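Local coordinates for protein amide synthase (Vibrio cholerae, PDB 1L5A) that probably forms an amide bond in vibriobactin biosynthesis, as a stand-alone nonribosomal peptide synthetase condensation enzyme, at residues G186-L194 against D252-F260. Residues are numbered along the deposited sequence; the frame is centred on the assembly and turned at random.
Sequences GYLREAPDL and DAPWLWLPF
A tryptophan at the start of strand 255-260 plugs into the turn that ends helix 175-189, within the condensation-domain fold of this amide synthase; Trp255 meets Tyr187, Leu188, Ala191, Pro192, Asp193 and Leu194 there. After the helix the chain bends through an inverse gamma turn centred on Glu190 and continues in extended form, so that the last helical turn and the residues after it border the indole from several directions. Trp255 suits the place because it is broad, apolar and carries one N-H at its rim. That N-H is spent on the backbone: Trp255 NE1 donates to Pro192 O at 3.1 Å, with an N-H...O angle of 141°. The oxygen lies almost in the indole plane, whereas the nitrogen stands well above the plane of the carbonyl. A second, weak bond runs from the same Trp255 NE1 to Asp193 O.

Around the benzo end most of the contacts are between apolar side chains. Tyr187 reaches it because its CG is anti to the backbone N (chi1 -167°), and the indole edge then points at the phenol face in an offset edge-to-face pair, planes at 71°, with Tyr187 CE2 3.7 Å from Trp255 CZ3. The hydroxyl of Tyr187 goes beyond this pair to bond the backbone N of Leu282, on the strand 277-282 that pairs antiparallel with 255-260. The small side chain of Ala191 fits close to the indole, its CB 3.7 Å from Trp255 CZ2, and Leu188 CD2 meets Trp255 CH2. Beside the indole, Pro192 CB touches Pro254 CG, 4.0 Å away. Branched Leu194 lays CD2 over one indole face in a CH-pi contact, and the same methyl reaches Trp257 CZ2 at 4.0 Å.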
# COMPACT_ATOMS: atom_id res chain seq x y z
N GLY A 186 5.02 8.06 20.23
CA GLY A 186 4.30 7.42 21.30
C GLY A 186 5.09 6.32 21.96
O GLY A 186 4.99 6.13 23.17
N TYR A 187 5.88 5.61 21.16
CA TYR A 187 6.71 4.50 21.64
C TYR A 187 7.67 4.96 22.72
O TYR A 187 7.82 4.31 23.76
CB TYR A 187 7.51 3.92 20.48
CG TYR A 187 8.16 2.59 20.78
CD1 TYR A 187 7.40 1.53 21.26
CD2 TYR A 187 9.51 2.35 20.49
CE1 TYR A 187 7.95 0.27 21.45
CE2 TYR A 187 10.07 1.08 20.68
CZ TYR A 187 9.28 0.05 21.16
OH TYR A 187 9.80 -1.22 21.33
N LEU A 188 8.34 6.09 22.46
CA LEU A 188 9.30 6.63 23.40
C LEU A 188 8.64 7.31 24.60
O LEU A 188 9.17 7.25 25.70
CB LEU A 188 10.25 7.62 22.71
CG LEU A 188 10.99 7.13 21.44
CD1 LEU A 188 12.04 8.18 21.00
CD2 LEU A 188 11.63 5.78 21.71
N ARG A 189 7.50 7.95 24.39
CA ARG A 189 6.81 8.65 25.48
C ARG A 189 6.44 7.68 26.60
O ARG A 189 6.73 7.92 27.77
CB ARG A 189 5.55 9.34 24.96
CG ARG A 189 4.84 10.23 25.97
CD ARG A 189 4.07 11.32 25.24
NE ARG A 189 4.98 12.18 24.48
CZ ARG A 189 4.73 12.67 23.26
NH1 ARG A 189 3.59 12.39 22.64
NH2 ARG A 189 5.63 13.45 22.67
N GLU A 190 5.81 6.59 26.21
CA GLU A 190 5.40 5.57 27.16
C GLU A 190 6.58 4.62 27.35
O GLU A 190 6.43 3.39 27.20
CB GLU A 190 4.17 4.80 26.61
N ALA A 191 7.74 5.18 27.69
CA ALA A 191 8.95 4.39 27.89
C ALA A 191 10.09 5.11 28.60
O ALA A 191 10.15 6.35 28.62
CB ALA A 191 9.46 3.86 26.54
N PRO A 192 11.01 4.34 29.19
CA PRO A 192 12.17 4.88 29.90
C PRO A 192 13.03 5.62 28.87
O PRO A 192 13.06 5.22 27.71
CB PRO A 192 12.88 3.64 30.43
CG PRO A 192 11.80 2.59 30.47
CD PRO A 192 10.98 2.87 29.26
N ASP A 193 13.73 6.66 29.31
CA ASP A 193 14.59 7.45 28.44
C ASP A 193 15.68 6.66 27.73
O ASP A 193 16.16 5.63 28.21
CB ASP A 193 15.26 8.57 29.23
CG ASP A 193 14.29 9.61 29.69
OD1 ASP A 193 14.73 10.71 30.09
OD2 ASP A 193 13.06 9.34 29.66
N LEU A 194 16.06 7.14 26.56
CA LEU A 194 17.12 6.51 25.80
C LEU A 194 18.41 7.20 26.27
O LEU A 194 18.38 8.34 26.72
CB LEU A 194 16.93 6.76 24.30
CG LEU A 194 15.74 6.09 23.61
CD1 LEU A 194 15.53 6.76 22.26
CD2 LEU A 194 15.98 4.58 23.48
N ASP A 252 19.27 -3.21 34.00
CA ASP A 252 19.15 -1.75 33.97
C ASP A 252 19.17 -1.13 32.58
O ASP A 252 18.99 0.09 32.43
CB ASP A 252 20.25 -1.15 34.84
CG ASP A 252 20.18 -1.63 36.26
OD1 ASP A 252 19.08 -1.56 36.86
OD2 ASP A 252 21.22 -2.10 36.79
N ALA A 253 19.38 -1.96 31.56
CA ALA A 253 19.38 -1.49 30.18
C ALA A 253 18.02 -1.85 29.60
O ALA A 253 17.76 -2.99 29.22
CB ALA A 253 20.50 -2.16 29.39
N PRO A 254 17.11 -0.88 29.55
CA PRO A 254 15.78 -1.18 29.00
C PRO A 254 15.75 -1.31 27.47
O PRO A 254 14.81 -1.87 26.92
CB PRO A 254 14.93 -0.02 29.50
CG PRO A 254 15.90 1.10 29.55
CD PRO A 254 17.14 0.48 30.12
N TRP A 255 16.78 -0.82 26.80
CA TRP A 255 16.78 -0.89 25.35
C TRP A 255 17.81 -1.81 24.69
O TRP A 255 18.90 -2.02 25.21
CB TRP A 255 16.96 0.50 24.79
CG TRP A 255 15.91 1.47 25.24
CD1 TRP A 255 16.01 2.38 26.25
CD2 TRP A 255 14.65 1.70 24.61
NE1 TRP A 255 14.88 3.18 26.27
CE2 TRP A 255 14.03 2.78 25.28
CE3 TRP A 255 13.97 1.09 23.54
CZ2 TRP A 255 12.78 3.27 24.91
CZ3 TRP A 255 12.73 1.58 23.17
CH2 TRP A 255 12.15 2.66 23.85
N LEU A 256 17.42 -2.37 23.54
CA LEU A 256 18.29 -3.22 22.72
C LEU A 256 18.21 -2.58 21.34
O LEU A 256 17.12 -2.46 20.80
CB LEU A 256 17.75 -4.64 22.60
CG LEU A 256 18.76 -5.79 22.52
CD1 LEU A 256 18.12 -6.95 21.77
CD2 LEU A 256 20.06 -5.36 21.85
N TRP A 257 19.34 -2.16 20.78
CA TRP A 257 19.31 -1.53 19.47
C TRP A 257 19.49 -2.54 18.36
O TRP A 257 20.28 -3.49 18.50
CB TRP A 257 20.37 -0.44 19.36
CG TRP A 257 20.08 0.77 20.21
CD1 TRP A 257 20.31 0.90 21.55
CD2 TRP A 257 19.52 2.01 19.77
NE1 TRP A 257 19.92 2.15 21.97
CE2 TRP A 257 19.43 2.85 20.90
CE3 TRP A 257 19.08 2.49 18.53
CZ2 TRP A 257 18.92 4.16 20.83
CZ3 TRP A 257 18.57 3.80 18.45
CH2 TRP A 257 18.50 4.61 19.60
N LEU A 258 18.75 -2.33 17.28
CA LEU A 258 18.73 -3.19 16.09
C LEU A 258 18.97 -2.43 14.81
O LEU A 258 18.73 -1.22 14.73
CB LEU A 258 17.36 -3.81 15.89
CG LEU A 258 16.70 -4.68 16.92
CD1 LEU A 258 15.29 -4.95 16.48
CD2 LEU A 258 17.49 -5.96 17.06
N PRO A 259 19.42 -3.15 13.78
CA PRO A 259 19.63 -2.45 12.52
C PRO A 259 18.49 -2.94 11.62
O PRO A 259 18.34 -4.15 11.41
CB PRO A 259 21.00 -2.96 12.06
CG PRO A 259 20.99 -4.37 12.48
CD PRO A 259 20.25 -4.38 13.84
N PHE A 260 17.63 -2.03 11.16
CA PHE A 260 16.58 -2.43 10.22
C PHE A 260 17.13 -2.09 8.81
O PHE A 260 17.38 -0.92 8.49
CB PHE A 260 15.28 -1.67 10.47
CG PHE A 260 14.27 -1.83 9.36
CD1 PHE A 260 13.94 -3.11 8.89
CD2 PHE A 260 13.70 -0.72 8.75
CE1 PHE A 260 13.07 -3.27 7.82
CE2 PHE A 260 12.83 -0.87 7.67
CZ PHE A 260 12.51 -2.15 7.20